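HRDC domain-containing protein (Bifidobacterium adolescentis ATCC 15703, PDB 3CYM) is of uncharacterised function but probably acts as a 3'-5' exonuclease on nucleic acids, as in the related ribonuclease D proteins. Local coordinates at residues A[240-244]-A[258-264]; A[191-195]-A[379-383]; A[49-53]-A[299-303]. The contacts are given in a common frame with arbitrary orientation. Residues are numbered along the deposited sequence.

Contact 1. Residues A[240-244]-A[258-264]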
loop_
_atom_site.group_PDB
_atom_site.type_symbol
_atom_site.label_atom_id
_atom_site.label_comp_id
_atom_site.label_asym_id
_atom_site.label_seq_id
_atom_site.Cartn_x
_atom_site.Cartn_y
_atom_site.Cartn_z
ATOM N N LEU A 240 -23.339 -7.149 -7.380
ATOM C CA LEU A 240 -22.877 -5.943 -8.077
ATOM C C LEU A 240 -21.376 -5.693 -7.950
ATOM O O LEU A 240 -20.720 -5.398 -8.951
ATOM C CB LEU A 240 -23.645 -4.710 -7.600
ATOM C CG LEU A 240 -25.071 -4.515 -8.128
ATOM C CD1 LEU A 240 -25.676 -3.357 -7.395
ATOM C CD2 LEU A 240 -25.104 -4.254 -9.630
ATOM N N TRP A 241 -20.843 -5.799 -6.729
ATOM C CA TRP A 241 -19.407 -5.682 -6.491
ATOM C C TRP A 241 -18.612 -6.670 -7.337
ATOM O O TRP A 241 -17.570 -6.308 -7.897
ATOM C CB TRP A 241 -19.051 -5.900 -5.013
ATOM C CG TRP A 241 -17.602 -5.596 -4.706
ATOM C CD1 TRP A 241 -17.097 -4.410 -4.228
ATOM C CD2 TRP A 241 -16.470 -6.477 -4.865
ATOM N NE1 TRP A 241 -15.735 -4.500 -4.085
ATOM C CE2 TRP A 241 -15.321 -5.753 -4.467
ATOM C CE3 TRP A 241 -16.317 -7.808 -5.302
ATOM C CZ2 TRP A 241 -14.030 -6.315 -4.490
ATOM C CZ3 TRP A 241 -15.031 -8.369 -5.339
ATOM C CH2 TRP A 241 -13.907 -7.618 -4.931
ATOM N N THR A 242 -19.092 -7.912 -7.387
ATOM C CA THR A 242 -18.406 -9.001 -8.075
ATOM C C THR A 242 -18.332 -8.759 -9.576
ATOM O O THR A 242 -17.245 -8.847 -10.164
ATOM C CB THR A 242 -19.088 -10.359 -7.796
ATOM O OG1 THR A 242 -19.119 -10.588 -6.384
ATOM C CG2 THR A 242 -18.345 -11.510 -8.481
ATOM N N ARG A 243 -19.476 -8.451 -10.187
ATOM C CA ARG A 243 -19.509 -8.194 -11.624
ATOM C C ARG A 243 -18.716 -6.937 -11.995
ATOM O O ARG A 243 -17.985 -6.943 -12.980
ATOM C CB ARG A 243 -20.941 -8.147 -12.153
ATOM C CG ARG A 243 -21.055 -8.053 -13.680
ATOM C CD ARG A 243 -20.211 -9.085 -14.438
ATOM N NE ARG A 243 -20.416 -8.970 -15.885
ATOM C CZ ARG A 243 -19.580 -9.400 -16.828
ATOM N NH1 ARG A 243 -18.417 -9.970 -16.521
ATOM N NH2 ARG A 243 -19.904 -9.230 -18.103
ATOM N N ARG A 244 -18.837 -5.885 -11.182
ATOM C CA ARG A 244 -18.045 -4.666 -11.354
ATOM C C ARG A 244 -16.541 -4.960 -11.292
ATOM O O ARG A 244 -15.769 -4.369 -12.029
ATOM C CB ARG A 244 -18.435 -3.625 -10.297
ATOM C CG ARG A 244 -17.772 -2.262 -10.435
ATOM C CD ARG A 244 -18.123 -1.365 -9.266
ATOM N NE ARG A 244 -17.436 -1.725 -8.026
ATOM C CZ ARG A 244 -17.416 -0.963 -6.932
ATOM N NH1 ARG A 244 -16.774 -1.375 -5.850
ATOM N NH2 ARG A 244 -18.036 0.213 -6.917
ATOM N N LEU A 258 -16.577 2.511 -13.148
ATOM C CA LEU A 258 -17.604 1.756 -13.863
ATOM C C LEU A 258 -18.968 1.866 -13.198
ATOM O O LEU A 258 -19.997 1.918 -13.867
ATOM C CB LEU A 258 -17.199 0.288 -13.966
ATOM C CG LEU A 258 -15.986 -0.003 -14.842
ATOM C CD1 LEU A 258 -15.894 -1.500 -15.081
ATOM C CD2 LEU A 258 -16.057 0.767 -16.177
ATOM N N LEU A 259 -18.958 1.886 -11.871
ATOM C CA LEU A 259 -20.171 1.930 -11.076
ATOM C C LEU A 259 -19.794 2.438 -9.685
ATOM O O LEU A 259 -18.867 1.919 -9.047
ATOM C CB LEU A 259 -20.829 0.536 -11.024
ATOM C CG LEU A 259 -22.169 0.343 -10.310
ATOM C CD1 LEU A 259 -23.315 1.025 -11.047
ATOM C CD2 LEU A 259 -22.448 -1.139 -10.146
ATOM N N SER A 260 -20.502 3.468 -9.234
ATOM C CA SER A 260 -20.284 4.051 -7.923
ATOM C C SER A 260 -20.825 3.160 -6.806
ATOM O O SER A 260 -21.704 2.325 -7.033
ATOM C CB SER A 260 -20.971 5.408 -7.849
ATOM O OG SER A 260 -22.377 5.244 -7.851
ATOM N N ASP A 261 -20.305 3.368 -5.598
ATOM C CA ASP A 261 -20.808 2.715 -4.392
ATOM C C ASP A 261 -22.199 3.218 -4.007
ATOM O O ASP A 261 -23.020 2.441 -3.532
ATOM C CB ASP A 261 -19.840 2.922 -3.228
ATOM C CG ASP A 261 -18.586 2.067 -3.341
ATOM O OD1 ASP A 261 -18.409 1.374 -4.365
ATOM O OD2 ASP A 261 -17.770 2.081 -2.392
ATOM N N SER A 262 -22.456 4.510 -4.223
ATOM C CA SER A 262 -23.784 5.103 -4.019
ATOM C C SER A 262 -24.853 4.400 -4.832
ATOM O O SER A 262 -25.916 4.115 -4.296
ATOM C CB SER A 262 -23.803 6.590 -4.392
ATOM O OG SER A 262 -22.767 7.299 -3.745
ATOM N N SER A 263 -24.566 4.137 -6.113
ATOM C CA SER A 263 -25.488 3.416 -7.010
ATOM C C SER A 263 -25.784 2.018 -6.509
ATOM O O SER A 263 -26.944 1.635 -6.458
ATOM C CB SER A 263 -24.949 3.307 -8.439
ATOM O OG SER A 263 -24.912 4.577 -9.066
ATOM N N ILE A 264 -24.725 1.283 -6.155
ATOM C CA ILE A 264 -24.814 -0.059 -5.560
ATOM C C ILE A 264 -25.728 -0.092 -4.324
ATOM O O ILE A 264 -26.679 -0.876 -4.279
ATOM C CB ILE A 264 -23.403 -0.634 -5.209
ATOM C CG1 ILE A 264 -22.604 -0.923 -6.482
ATOM C CG2 ILE A 264 -23.508 -1.912 -4.373
ATOM C CD1 ILE A 264 -21.152 -1.255 -6.243
HETATM O O HOH W 1 -16.154 -0.414 -3.052
#

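Contact 2. Residues A[191-195]-A[379-383]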
loop_
_atom_site.group_PDB
_atom_site.type_symbol
_atom_site.label_atom_id
_atom_site.label_comp_id
_atom_site.label_asym_id
_atom_site.label_seq_id
_atom_site.Cartn_x
_atom_site.Cartn_y
_atom_site.Cartn_z
ATOM N N GLY A 191 21.780 3.344 18.484
ATOM C CA GLY A 191 21.832 1.945 18.884
ATOM C C GLY A 191 20.626 1.137 18.435
ATOM O O GLY A 191 20.226 0.192 19.122
ATOM N N LYS A 192 20.051 1.514 17.290
ATOM C CA LYS A 192 18.868 0.847 16.737
ATOM C C LYS A 192 19.129 0.090 15.420
ATOM O O LYS A 192 18.180 -0.357 14.771
ATOM C CB LYS A 192 17.705 1.843 16.562
ATOM C CG LYS A 192 17.390 2.649 17.818
ATOM C CD LYS A 192 16.117 3.446 17.681
ATOM C CE LYS A 192 15.776 4.113 18.994
ATOM N NZ LYS A 192 14.827 5.225 18.796
ATOM N N MET A 193 20.406 -0.075 15.048
ATOM C CA MET A 193 20.783 -0.675 13.760
ATOM C C MET A 193 20.337 -2.134 13.611
ATOM O O MET A 193 19.876 -2.522 12.539
ATOM C CB MET A 193 22.286 -0.494 13.468
ATOM C CG MET A 193 22.745 -0.718 12.005
ATOM S SD MET A 193 22.029 0.271 10.633
ATOM C CE MET A 193 20.966 -0.944 9.875
ATOM N N GLU A 194 20.428 -2.933 14.676
ATOM C CA GLU A 194 19.948 -4.318 14.579
ATOM C C GLU A 194 18.418 -4.425 14.614
ATOM O O GLU A 194 17.847 -5.369 14.061
ATOM C CB GLU A 194 20.623 -5.287 15.571
ATOM C CG GLU A 194 20.846 -4.782 16.990
ATOM C CD GLU A 194 22.178 -4.069 17.167
ATOM O OE1 GLU A 194 22.212 -3.029 17.863
ATOM O OE2 GLU A 194 23.190 -4.547 16.613
ATOM N N TRP A 195 17.768 -3.447 15.241
ATOM C CA TRP A 195 16.311 -3.333 15.216
ATOM C C TRP A 195 15.903 -3.066 13.780
ATOM O O TRP A 195 15.023 -3.743 13.253
ATOM C CB TRP A 195 15.837 -2.148 16.051
ATOM C CG TRP A 195 15.994 -2.232 17.534
ATOM C CD1 TRP A 195 16.696 -3.153 18.256
ATOM C CD2 TRP A 195 15.452 -1.307 18.479
ATOM N NE1 TRP A 195 16.612 -2.867 19.593
ATOM C CE2 TRP A 195 15.850 -1.738 19.759
ATOM C CE3 TRP A 195 14.660 -0.152 18.364
ATOM C CZ2 TRP A 195 15.483 -1.058 20.927
ATOM C CZ3 TRP A 195 14.285 0.518 19.523
ATOM C CH2 TRP A 195 14.702 0.066 20.786
ATOM N N ASP A 379 11.365 5.827 26.943
ATOM C CA ASP A 379 12.739 5.561 27.374
ATOM C C ASP A 379 13.699 5.214 26.236
ATOM O O ASP A 379 14.908 5.401 26.367
ATOM C CB ASP A 379 12.767 4.450 28.426
ATOM C CG ASP A 379 11.971 4.799 29.681
ATOM O OD1 ASP A 379 11.622 3.864 30.434
ATOM O OD2 ASP A 379 11.681 5.995 29.914
ATOM N N THR A 380 13.157 4.713 25.129
ATOM C CA THR A 380 13.953 4.421 23.934
ATOM C C THR A 380 13.738 5.433 22.798
ATOM O O THR A 380 14.421 5.356 21.779
ATOM C CB THR A 380 13.683 2.994 23.392
ATOM O OG1 THR A 380 12.360 2.931 22.847
ATOM C CG2 THR A 380 13.846 1.939 24.502
ATOM N N ARG A 381 12.804 6.372 22.987
ATOM C CA ARG A 381 12.438 7.379 21.974
ATOM C C ARG A 381 12.070 6.754 20.616
ATOM O O ARG A 381 12.605 7.115 19.564
ATOM C CB ARG A 381 13.503 8.481 21.869
ATOM C CG ARG A 381 13.139 9.738 22.641
ATOM C CD ARG A 381 14.341 10.339 23.350
ATOM N NE ARG A 381 14.542 9.735 24.668
ATOM C CZ ARG A 381 13.969 10.158 25.797
ATOM N NH1 ARG A 381 14.220 9.532 26.944
ATOM N NH2 ARG A 381 13.148 11.204 25.786
ATOM N N THR A 382 11.150 5.798 20.684
ATOM C CA THR A 382 10.628 5.073 19.542
ATOM C C THR A 382 9.110 5.248 19.626
ATOM O O THR A 382 8.565 5.175 20.718
ATOM C CB THR A 382 10.991 3.576 19.663
ATOM O OG1 THR A 382 12.362 3.437 20.055
ATOM C CG2 THR A 382 10.774 2.835 18.354
ATOM N N PRO A 383 8.429 5.554 18.497
ATOM C CA PRO A 383 6.966 5.614 18.516
ATOM C C PRO A 383 6.356 4.319 19.051
ATOM O O PRO A 383 6.831 3.228 18.722
ATOM C CB PRO A 383 6.599 5.826 17.046
ATOM C CG PRO A 383 7.781 6.491 16.462
ATOM C CD PRO A 383 8.961 5.904 17.173
#

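Contact 3. Residues A[49-53]-A[299-303]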
loop_
_atom_site.group_PDB
_atom_site.type_symbol
_atom_site.label_atom_id
_atom_site.label_comp_id
_atom_site.label_asym_id
_atom_site.label_seq_id
_atom_site.Cartn_x
_atom_site.Cartn_y
_atom_site.Cartn_z
ATOM N N SER A 49 -3.135 4.250 -9.784
ATOM C CA SER A 49 -4.213 4.038 -8.815
ATOM C C SER A 49 -5.284 5.108 -8.962
ATOM O O SER A 49 -4.968 6.279 -9.182
ATOM C CB SER A 49 -3.662 4.063 -7.387
ATOM O OG SER A 49 -3.128 5.339 -7.072
ATOM N N GLY A 50 -6.545 4.706 -8.845
ATOM C CA GLY A 50 -7.655 5.622 -9.063
ATOM C C GLY A 50 -8.070 5.652 -10.523
ATOM O O GLY A 50 -9.208 6.013 -10.835
ATOM N N PHE A 51 -7.156 5.250 -11.413
ATOM C CA PHE A 51 -7.393 5.250 -12.862
ATOM C C PHE A 51 -7.526 3.846 -13.453
ATOM O O PHE A 51 -8.591 3.473 -13.959
ATOM C CB PHE A 51 -6.290 6.021 -13.590
ATOM C CG PHE A 51 -6.213 7.469 -13.213
ATOM C CD1 PHE A 51 -6.964 8.418 -13.903
ATOM C CD2 PHE A 51 -5.378 7.890 -12.176
ATOM C CE1 PHE A 51 -6.899 9.764 -13.562
ATOM C CE2 PHE A 51 -5.303 9.234 -11.825
ATOM C CZ PHE A 51 -6.067 10.178 -12.518
ATOM N N ARG A 52 -6.440 3.082 -13.408
ATOM C CA ARG A 52 -6.437 1.692 -13.877
ATOM C C ARG A 52 -6.990 0.759 -12.801
ATOM O O ARG A 52 -7.336 1.215 -11.708
ATOM C CB ARG A 52 -5.025 1.259 -14.298
ATOM C CG ARG A 52 -4.482 1.978 -15.534
ATOM C CD ARG A 52 -5.449 1.882 -16.692
ATOM N NE ARG A 52 -5.055 2.711 -17.822
ATOM C CZ ARG A 52 -4.590 2.242 -18.975
ATOM N NH1 ARG A 52 -4.252 3.084 -19.940
ATOM N NH2 ARG A 52 -4.459 0.937 -19.166
ATOM N N TYR A 53 -7.057 -0.539 -13.108
ATOM C CA TYR A 53 -7.688 -1.517 -12.223
ATOM C C TYR A 53 -7.071 -1.632 -10.828
ATOM O O TYR A 53 -7.695 -1.235 -9.837
ATOM C CB TYR A 53 -7.770 -2.900 -12.882
ATOM C CG TYR A 53 -8.298 -3.981 -11.955
ATOM C CD1 TYR A 53 -9.624 -3.967 -11.518
ATOM C CD2 TYR A 53 -7.467 -5.009 -11.501
ATOM C CE1 TYR A 53 -10.111 -4.949 -10.673
ATOM C CE2 TYR A 53 -7.944 -5.992 -10.644
ATOM C CZ TYR A 53 -9.267 -5.959 -10.240
ATOM O OH TYR A 53 -9.749 -6.932 -9.399
ATOM N N MET A 299 -8.227 14.268 -17.021
ATOM C CA MET A 299 -7.439 13.044 -16.954
ATOM C C MET A 299 -8.307 11.807 -16.711
ATOM O O MET A 299 -8.012 10.736 -17.229
ATOM C CB MET A 299 -6.324 13.165 -15.909
ATOM C CG MET A 299 -5.132 12.244 -16.169
ATOM S SD MET A 299 -4.120 12.614 -17.630
ATOM C CE MET A 299 -3.946 14.392 -17.525
ATOM N N PHE A 300 -9.380 11.968 -15.942
ATOM C CA PHE A 300 -10.367 10.905 -15.747
ATOM C C PHE A 300 -11.248 10.742 -16.971
ATOM O O PHE A 300 -11.585 9.618 -17.339
ATOM C CB PHE A 300 -11.244 11.169 -14.516
ATOM C CG PHE A 300 -10.585 10.813 -13.220
ATOM C CD1 PHE A 300 -10.512 9.492 -12.804
ATOM C CD2 PHE A 300 -10.032 11.797 -12.419
ATOM C CE1 PHE A 300 -9.891 9.162 -11.610
ATOM C CE2 PHE A 300 -9.408 11.478 -11.227
ATOM C CZ PHE A 300 -9.338 10.157 -10.819
ATOM N N GLU A 301 -11.604 11.864 -17.599
ATOM C CA GLU A 301 -12.477 11.890 -18.784
ATOM C C GLU A 301 -11.974 11.069 -19.976
ATOM O O GLU A 301 -12.756 10.713 -20.868
ATOM C CB GLU A 301 -12.772 13.332 -19.222
ATOM C CG GLU A 301 -13.908 14.010 -18.468
ATOM C CD GLU A 301 -15.195 13.217 -18.521
ATOM O OE1 GLU A 301 -15.797 13.017 -17.452
ATOM O OE2 GLU A 301 -15.603 12.790 -19.625
ATOM N N ARG A 302 -10.671 10.781 -19.972
ATOM C CA ARG A 302 -10.032 9.892 -20.947
ATOM C C ARG A 302 -10.606 8.481 -20.909
ATOM O O ARG A 302 -10.538 7.748 -21.895
ATOM C CB ARG A 302 -8.528 9.813 -20.680
ATOM C CG ARG A 302 -7.727 10.952 -21.271
ATOM C CD ARG A 302 -6.440 11.215 -20.503
ATOM N NE ARG A 302 -5.470 10.121 -20.571
ATOM C CZ ARG A 302 -5.187 9.296 -19.562
ATOM N NH1 ARG A 302 -5.820 9.416 -18.393
ATOM N NH2 ARG A 302 -4.272 8.343 -19.720
ATOM N N TYR A 303 -11.155 8.103 -19.757
ATOM C CA TYR A 303 -11.702 6.766 -19.548
ATOM C C TYR A 303 -13.169 6.639 -19.930
ATOM O O TYR A 303 -13.741 5.549 -19.822
ATOM C CB TYR A 303 -11.467 6.316 -18.101
ATOM C CG TYR A 303 -10.005 6.033 -17.829
ATOM C CD1 TYR A 303 -9.493 4.749 -17.979
ATOM C CD2 TYR A 303 -9.125 7.057 -17.464
ATOM C CE1 TYR A 303 -8.153 4.482 -17.759
ATOM C CE2 TYR A 303 -7.783 6.799 -17.231
ATOM C CZ TYR A 303 -7.305 5.509 -17.385
ATOM O OH TYR A 303 -5.980 5.230 -17.156
#

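Contact 1. Residues A[240-244]-A[258-264]
Helix 231-250 meets the start of helix 261-270 and the loop that leads into it, a helix-helix packing within the HRDC domain, the two being linked through the short helix 255-258. Leu-240 points its CA-to-CB bond at the other segment and sits between two apolar partners: its CD2 lies 4.1 Å from Leu-259 CD2, and its CD1 is 4.0 Å from Ile-264 CG2. Trp-315 of helix 312-323 touches both Leu-240 and Leu-259 and so adds to this small core.

A turn after Leu-240, the side chain of Arg-244, extended as far as CD and then bent, runs along the opposing loop. Its CD packs 3.7 Å from Leu-259 CB, while NH2 donates to the carbonyl of Leu-259 (NH2 to O 2.9 Å) and to Asp-261, where NH2 to OD1 at 2.8 Å is also a salt bridge. Both acceptors lie near the guanidinium plane; Ile-264 CD1, 3.5 Å from Arg-244 NH2, lies over one face. A water bridges the same two side chains, 3.0 Å from both Arg-244 NH1 and Asp-261 OD2, and Asp-261 OD2 also accepts from the backbone N of Ser-222.

The CA-to-CB bond of Ser-260 points away from residues 240-244, and its OG caps helix 261-270, accepting from Ser-263 N at 3.0 Å. Arg-244 thus satisfies a loop carbonyl just before this N-cap and pairs with the acid just after it, so that a largely buried charge is neutralised beside a leucine-isoleucine core and the entry to the helix is tied to helix 231-250.

Contact 2. Residues A[191-195]-A[379-383]
Polar bonds dominate this small interface and converge on the ammonium group of Lys-192. The extended side chain carries NZ to the C-terminal end of helix 360-380, where it donates to the carbonyl of Thr-380 (NZ to O 3.0 Å) and, weakly, to the hydroxyl of Thr-382 (NZ to OG1 3.3 Å). Leu-127 O, outside the two segments, is the strongest partner of NZ, and Gln-190 OE1 also accepts, so three protons are shared among these groups. The acceptors on the far side are presented by a Schellman motif in which Arg-381 takes positive phi, and Thr-382 OG1 donates to Thr-380 OG1 at 2.8 Å across the turn.

Van der Waals contact comes from Trp-195, whose ring edge meets both threonines: CH2 is 4.1 Å from Thr-380 CB and CZ3 is 3.5 Å from Thr-382 OG1. The same indole stacks on Trp-419.

The contact joins the turn between helices 176-190 and 193-207 to the end of helix 360-380 in the C-terminal HRDC-like domain, beside helix 121-127.

Contact 3. Residues A[49-53]-A[299-303]
Met-299, in the short helix 296-301, brings its CG to 4.0 Å from Phe-51 CE1, an apolar contact at the margin of an aromatic cluster. Phe-300 follows with an offset stack on Phe-51: the ring centroids are 4.2 Å apart, the planes are inclined by 18°, and the two CE1 atoms approach to 3.6 Å. The side chain of Phe-51 lies about 14 Å from a bound sodium ion. The edge of the Phe-300 ring also meets the backbone, CE1 lying 3.3 Å from Gly-50 O. Gly-50 itself has positive phi in a conformation that calls for glycine.

Arg-302 turns back on its own segment, NH1 donating to Met-299 O at 2.8 Å, and forms a salt bridge with Asp-155. Tyr-303 then reaches across to the loop. Its CE2 is 3.8 Å from Phe-51 CD1, near the plane of the phenylalanine ring, and its OH accepts from Arg-52 NE at 2.8 Å. Asp-155 is the stronger partner of that hydroxyl, while Arg-52 NH2 pairs with Asp-252.

Stacking thus supplies apolar contact between helix 296-301 and the loop joining exonuclease strands 40-47 and 57-65, while the Arg-52 to Tyr-303 bond, with Asp-155 and Asp-252 beside it, gives the same loop a polar hold.

In the fold
Contact 1 is the most buried of the three and is local, joining helices close in sequence within the HRDC domain; contacts 2 and 3 are partly buried and bring together segments far apart in the chain. Contact 3 ties the exonuclease domain to helix 296-301, with its centre about 16 Å from that of contact 1 on the same side of the molecule. Contact 2 lies opposite, its centre about 46 Å and 42 Å from those of contacts 1 and 3, and joins the C-terminal HRDC-like domain to the turn before helix 193-207. An arginine-aspartate pair beside aliphatic packing marks contact 1, lysine-to-carbonyl bonding contact 2 and aromatic stacking contact 3. No two contacts share a helix or strand.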